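Local coordinates for putative aminotransferase (PDB 4ZWV), which probably transfers amino groups with the help of pyridoxal 5'-phosphate, as a putative sugar aminotransferase of aminopentose biosynthesis in Actinomadura melliaura, at residues 70-84 against 118-131. Sequence-based numbering, arbitrary orientation.
Sequences APEERDEVLSTPLTF and KISPATRAIIVVHW
Arg124 sends its guanidinium into the turn Pro71–Arg74, suiting a place rich in backbone carbonyls. NH2 gives its straightest bond to Arg74 O (3.0 Å, 160°), close to the guanidinium plane, and NH1 reaches Ala70 O at 3.2 Å, while Ala70 CB lies over one face. CG stands anti to the backbone N (chi1 176°) and the chain runs extended to NE, carrying the guanidinium past Arg74 O to the turn. A leucine here would probably leave Arg74 O and Ala70 O without the guanidinium's N-H groups and the turn freer to shift. Arg74 replies with NE to Thr123 O (2.9 Å). Strands 76-79 and 123-129 pair in parallel in the large mixed sheet of the PLP-dependent aminotransferase fold, with a beta bulge at Arg124, the extra residue between Thr123 and Ala125, which pair with Glu76 and Val77. Carboxylate atom Glu76 OE2 accepts from two hydroxyls, Thr123 OG1 at 2.6 Å and Ser120 OG at 3.0 Å; Ser120 N in turn donates to Thr123 OG1, fixing that hydroxyl. Branched Leu78 puts CD1 against Ile119 CG1 (3.7 Å). Past the strands, flat Trp131 takes Thr83 CA over its six-membered ring, 3.8 Å from the centroid; its side chain also neighbours His164, a cofactor-binding residue.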
loop_
_atom_site.group_PDB
_atom_site.type_symbol
_atom_site.label_atom_id
_atom_site.label_comp_id
_atom_site.label_asym_id
_atom_site.label_seq_id
_atom_site.Cartn_x
_atom_site.Cartn_y
_atom_site.Cartn_z
ATOM N N ALA A 70 -14.713 11.429 14.157
ATOM C CA ALA A 70 -14.439 12.032 15.453
ATOM C C ALA A 70 -13.694 13.343 15.251
ATOM O O ALA A 70 -12.934 13.474 14.280
ATOM C CB ALA A 70 -13.633 11.071 16.324
ATOM N N PRO A 71 -13.913 14.317 16.151
ATOM C CA PRO A 71 -13.241 15.617 16.049
ATOM C C PRO A 71 -11.732 15.485 16.221
ATOM O O PRO A 71 -11.262 14.538 16.856
ATOM C CB PRO A 71 -13.866 16.425 17.191
ATOM C CG PRO A 71 -14.274 15.398 18.191
ATOM C CD PRO A 71 -14.741 14.224 17.369
ATOM N N GLU A 72 -10.973 16.426 15.668
ATOM C CA GLU A 72 -9.517 16.356 15.751
ATOM C C GLU A 72 -9.003 16.399 17.184
ATOM O O GLU A 72 -7.960 15.826 17.482
ATOM C CB GLU A 72 -8.891 17.500 14.949
ATOM C CG GLU A 72 -9.117 17.397 13.457
ATOM C CD GLU A 72 -8.414 16.196 12.850
ATOM O OE1 GLU A 72 -7.179 16.260 12.677
ATOM O OE2 GLU A 72 -9.089 15.190 12.547
ATOM N N GLU A 73 -9.732 17.058 18.083
ATOM C CA GLU A 73 -9.302 17.123 19.478
ATOM C C GLU A 73 -9.376 15.760 20.176
ATOM O O GLU A 73 -8.802 15.577 21.245
ATOM C CB GLU A 73 -10.102 18.171 20.260
ATOM C CG GLU A 73 -11.599 17.952 20.277
ATOM C CD GLU A 73 -12.324 18.676 19.148
ATOM O OE1 GLU A 73 -13.547 18.889 19.287
ATOM O OE2 GLU A 73 -11.688 19.025 18.120
ATOM N N ARG A 74 -10.117 14.818 19.601
ATOM C CA ARG A 74 -10.029 13.439 20.079
ATOM C C ARG A 74 -8.896 12.781 19.305
ATOM O O ARG A 74 -9.106 12.180 18.262
ATOM C CB ARG A 74 -11.360 12.700 19.922
ATOM C CG ARG A 74 -12.321 13.043 21.074
ATOM C CD ARG A 74 -13.727 12.530 20.835
ATOM N NE ARG A 74 -13.729 11.102 20.552
ATOM C CZ ARG A 74 -14.692 10.480 19.879
ATOM N NH1 ARG A 74 -15.736 11.173 19.422
ATOM N NH2 ARG A 74 -14.618 9.172 19.665
ATOM N N ASP A 75 -7.678 12.968 19.806
ATOM C CA ASP A 75 -6.477 12.628 19.055
ATOM C C ASP A 75 -5.795 11.354 19.530
ATOM O O ASP A 75 -4.760 10.971 18.992
ATOM C CB ASP A 75 -5.472 13.789 19.118
ATOM C CG ASP A 75 -4.953 14.055 20.527
ATOM O OD1 ASP A 75 -5.626 13.698 21.511
ATOM O OD2 ASP A 75 -3.864 14.660 20.659
ATOM N N GLU A 76 -6.406 10.692 20.500
ATOM C CA GLU A 76 -5.792 9.552 21.153
ATOM C C GLU A 76 -6.333 8.222 20.639
ATOM O O GLU A 76 -7.543 8.004 20.603
ATOM C CB GLU A 76 -6.017 9.675 22.658
ATOM C CG GLU A 76 -5.670 8.470 23.485
ATOM C CD GLU A 76 -6.018 8.697 24.943
ATOM O OE1 GLU A 76 -5.091 8.942 25.745
ATOM O OE2 GLU A 76 -7.222 8.660 25.287
ATOM N N VAL A 77 -5.435 7.320 20.258
ATOM C CA VAL A 77 -5.843 5.947 19.979
ATOM C C VAL A 77 -5.162 5.068 21.010
ATOM O O VAL A 77 -3.948 5.141 21.186
ATOM C CB VAL A 77 -5.458 5.486 18.568
ATOM C CG1 VAL A 77 -5.910 4.036 18.350
ATOM C CG2 VAL A 77 -6.091 6.406 17.526
ATOM N N LEU A 78 -5.951 4.250 21.699
ATOM C CA LEU A 78 -5.430 3.344 22.720
ATOM C C LEU A 78 -5.013 2.032 22.068
ATOM O O LEU A 78 -5.766 1.447 21.302
ATOM C CB LEU A 78 -6.486 3.114 23.798
ATOM C CG LEU A 78 -6.800 4.355 24.622
ATOM C CD1 LEU A 78 -8.150 4.274 25.347
ATOM C CD2 LEU A 78 -5.700 4.524 25.628
ATOM N N SER A 79 -3.805 1.580 22.374
ATOM C CA SER A 79 -3.251 0.395 21.735
ATOM C C SER A 79 -2.189 -0.184 22.657
ATOM O O SER A 79 -1.604 0.544 23.458
ATOM C CB SER A 79 -2.652 0.767 20.372
ATOM O OG SER A 79 -2.231 -0.374 19.654
ATOM N N THR A 80 -1.944 -1.487 22.558
ATOM C CA THR A 80 -0.858 -2.093 23.327
ATOM C C THR A 80 0.404 -2.142 22.465
ATOM O O THR A 80 0.324 -2.168 21.233
ATOM C CB THR A 80 -1.215 -3.515 23.833
ATOM O OG1 THR A 80 -0.438 -3.822 24.995
ATOM C CG2 THR A 80 -0.932 -4.566 22.780
ATOM N N PRO A 81 1.583 -2.123 23.103
ATOM C CA PRO A 81 2.816 -2.214 22.321
ATOM C C PRO A 81 3.243 -3.639 22.001
ATOM O O PRO A 81 4.192 -3.808 21.236
ATOM C CB PRO A 81 3.857 -1.534 23.212
ATOM C CG PRO A 81 3.343 -1.704 24.598
ATOM C CD PRO A 81 1.835 -1.796 24.521
ATOM N N LEU A 82 2.555 -4.635 22.551
ATOM C CA LEU A 82 2.885 -6.024 22.262
ATOM C C LEU A 82 2.109 -6.440 21.018
ATOM O O LEU A 82 1.084 -7.132 21.081
ATOM C CB LEU A 82 2.576 -6.922 23.457
ATOM C CG LEU A 82 3.056 -8.366 23.277
ATOM C CD1 LEU A 82 4.571 -8.405 23.146
ATOM C CD2 LEU A 82 2.606 -9.239 24.432
ATOM N N THR A 83 2.615 -6.007 19.872
ATOM C CA THR A 83 2.020 -6.349 18.595
ATOM C C THR A 83 3.043 -6.087 17.507
ATOM O O THR A 83 4.152 -5.615 17.789
ATOM C CB THR A 83 0.727 -5.546 18.325
ATOM O OG1 THR A 83 0.144 -5.961 17.080
ATOM C CG2 THR A 83 1.013 -4.060 18.285
ATOM N N PHE A 84 2.682 -6.415 16.272
ATOM C CA PHE A 84 3.541 -6.109 15.138
ATOM C C PHE A 84 3.454 -4.603 14.907
ATOM O O PHE A 84 2.414 -3.988 15.154
ATOM C CB PHE A 84 3.125 -6.888 13.889
ATOM C CG PHE A 84 3.993 -6.616 12.695
ATOM C CD1 PHE A 84 5.349 -6.897 12.737
ATOM C CD2 PHE A 84 3.451 -6.086 11.531
ATOM C CE1 PHE A 84 6.163 -6.652 11.644
ATOM C CE2 PHE A 84 4.259 -5.840 10.431
ATOM C CZ PHE A 84 5.619 -6.122 10.489
ATOM N N LYS A 118 -7.797 4.179 31.082
ATOM C CA LYS A 118 -7.123 5.127 30.195
ATOM C C LYS A 118 -8.026 5.779 29.152
ATOM O O LYS A 118 -7.606 6.695 28.450
ATOM C CB LYS A 118 -5.941 4.437 29.521
ATOM C CG LYS A 118 -4.777 4.264 30.493
ATOM C CD LYS A 118 -3.668 3.416 29.914
ATOM C CE LYS A 118 -2.437 3.492 30.807
ATOM N NZ LYS A 118 -1.411 2.480 30.427
ATOM N N ILE A 119 -9.264 5.315 29.040
ATOM C CA ILE A 119 -10.222 6.010 28.180
ATOM C C ILE A 119 -10.444 7.411 28.753
ATOM O O ILE A 119 -10.619 7.584 29.964
ATOM C CB ILE A 119 -11.542 5.240 28.076
ATOM C CG1 ILE A 119 -11.315 3.941 27.317
ATOM C CG2 ILE A 119 -12.622 6.084 27.393
ATOM C CD1 ILE A 119 -12.514 3.012 27.326
ATOM N N SER A 120 -10.385 8.414 27.886
ATOM C CA SER A 120 -10.407 9.804 28.325
ATOM C C SER A 120 -11.223 10.636 27.339
ATOM O O SER A 120 -11.622 10.122 26.288
ATOM C CB SER A 120 -8.976 10.353 28.434
ATOM O OG SER A 120 -8.455 10.653 27.158
ATOM N N PRO A 121 -11.464 11.921 27.665
ATOM C CA PRO A 121 -12.141 12.777 26.686
ATOM C C PRO A 121 -11.400 12.889 25.354
ATOM O O PRO A 121 -12.018 13.280 24.370
ATOM C CB PRO A 121 -12.198 14.132 27.399
ATOM C CG PRO A 121 -12.243 13.781 28.850
ATOM C CD PRO A 121 -11.351 12.582 28.980
ATOM N N ALA A 122 -10.118 12.525 25.310
ATOM C CA ALA A 122 -9.361 12.576 24.061
ATOM C C ALA A 122 -9.398 11.285 23.247
ATOM O O ALA A 122 -8.864 11.238 22.141
ATOM C CB ALA A 122 -7.901 12.945 24.348
ATOM N N THR A 123 -10.024 10.239 23.777
ATOM C CA THR A 123 -9.994 8.939 23.115
ATOM C C THR A 123 -10.806 8.914 21.835
ATOM O O THR A 123 -12.022 9.139 21.830
ATOM C CB THR A 123 -10.509 7.828 24.029
ATOM O OG1 THR A 123 -9.716 7.797 25.215
ATOM C CG2 THR A 123 -10.399 6.489 23.330
ATOM N N ARG A 124 -10.110 8.646 20.742
ATOM C CA ARG A 124 -10.725 8.556 19.445
ATOM C C ARG A 124 -11.181 7.134 19.109
ATOM O O ARG A 124 -12.283 6.900 18.595
ATOM C CB ARG A 124 -9.688 9.033 18.420
ATOM C CG ARG A 124 -10.082 8.934 17.001
ATOM C CD ARG A 124 -9.006 9.552 16.100
ATOM N NE ARG A 124 -9.621 9.890 14.830
ATOM C CZ ARG A 124 -10.278 11.017 14.604
ATOM N NH1 ARG A 124 -10.837 11.226 13.428
ATOM N NH2 ARG A 124 -10.374 11.941 15.561
ATOM N N ALA A 125 -10.339 6.173 19.459
ATOM C CA ALA A 125 -10.545 4.783 19.076
ATOM C C ALA A 125 -9.651 3.892 19.902
ATOM O O ALA A 125 -8.727 4.365 20.572
ATOM C CB ALA A 125 -10.262 4.567 17.584
ATOM N N ILE A 126 -9.938 2.597 19.836
ATOM C CA ILE A 126 -9.146 1.574 20.495
ATOM C C ILE A 126 -8.836 0.514 19.460
ATOM O O ILE A 126 -9.745 0.079 18.777
ATOM C CB ILE A 126 -9.916 0.948 21.673
ATOM C CG1 ILE A 126 -10.320 2.027 22.687
ATOM C CG2 ILE A 126 -9.086 -0.164 22.331
ATOM C CD1 ILE A 126 -11.542 1.627 23.509
ATOM N N ILE A 127 -7.568 0.152 19.290
ATOM C CA ILE A 127 -7.242 -0.996 18.438
ATOM C C ILE A 127 -6.936 -2.166 19.351
ATOM O O ILE A 127 -6.077 -2.065 20.229
ATOM C CB ILE A 127 -6.053 -0.723 17.492
ATOM C CG1 ILE A 127 -6.368 0.484 16.589
ATOM C CG2 ILE A 127 -5.763 -1.956 16.651
ATOM C CD1 ILE A 127 -5.283 0.780 15.539
ATOM N N VAL A 128 -7.671 -3.263 19.189
ATOM C CA VAL A 128 -7.407 -4.440 20.013
ATOM C C VAL A 128 -6.836 -5.525 19.113
ATOM O O VAL A 128 -7.312 -5.734 17.997
ATOM C CB VAL A 128 -8.659 -4.941 20.762
ATOM C CG1 VAL A 128 -9.186 -3.854 21.708
ATOM C CG2 VAL A 128 -9.749 -5.399 19.814
ATOM N N VAL A 129 -5.780 -6.173 19.584
ATOM C CA VAL A 129 -5.080 -7.171 18.785
ATOM C C VAL A 129 -5.301 -8.560 19.360
ATOM O O VAL A 129 -5.006 -8.810 20.535
ATOM C CB VAL A 129 -3.568 -6.876 18.707
ATOM C CG1 VAL A 129 -2.873 -7.918 17.830
ATOM C CG2 VAL A 129 -3.334 -5.489 18.129
ATOM N N HIS A 130 -5.829 -9.459 18.533
ATOM C CA HIS A 130 -5.998 -10.858 18.935
ATOM C C HIS A 130 -4.642 -11.546 18.781
ATOM O O HIS A 130 -4.405 -12.331 17.857
ATOM C CB HIS A 130 -7.079 -11.532 18.098
ATOM C CG HIS A 130 -8.402 -10.832 18.136
ATOM N ND1 HIS A 130 -9.173 -10.743 19.278
ATOM C CD2 HIS A 130 -9.099 -10.201 17.161
ATOM C CE1 HIS A 130 -10.289 -10.090 19.002
ATOM N NE2 HIS A 130 -10.264 -9.743 17.722
ATOM N N TRP A 131 -3.749 -11.216 19.709
ATOM C CA TRP A 131 -2.322 -11.477 19.572
ATOM C C TRP A 131 -1.990 -12.967 19.560
ATOM O O TRP A 131 -2.455 -13.718 20.414
ATOM C CB TRP A 131 -1.584 -10.761 20.702
ATOM C CG TRP A 131 -0.089 -10.882 20.676
ATOM C CD1 TRP A 131 0.706 -11.434 21.648
ATOM C CD2 TRP A 131 0.787 -10.440 19.642
ATOM N NE1 TRP A 131 2.029 -11.352 21.275
ATOM C CE2 TRP A 131 2.104 -10.748 20.047
ATOM C CE3 TRP A 131 0.590 -9.819 18.405
ATOM C CZ2 TRP A 131 3.216 -10.453 19.255
ATOM C CZ3 TRP A 131 1.698 -9.522 17.620
ATOM C CH2 TRP A 131 2.996 -9.836 18.054
HETATM O O HOH W 1 -13.378 12.123 11.651
HETATM O O HOH W 2 -5.517 8.269 28.427
HETATM O O HOH W 3 -3.455 -2.719 20.361
#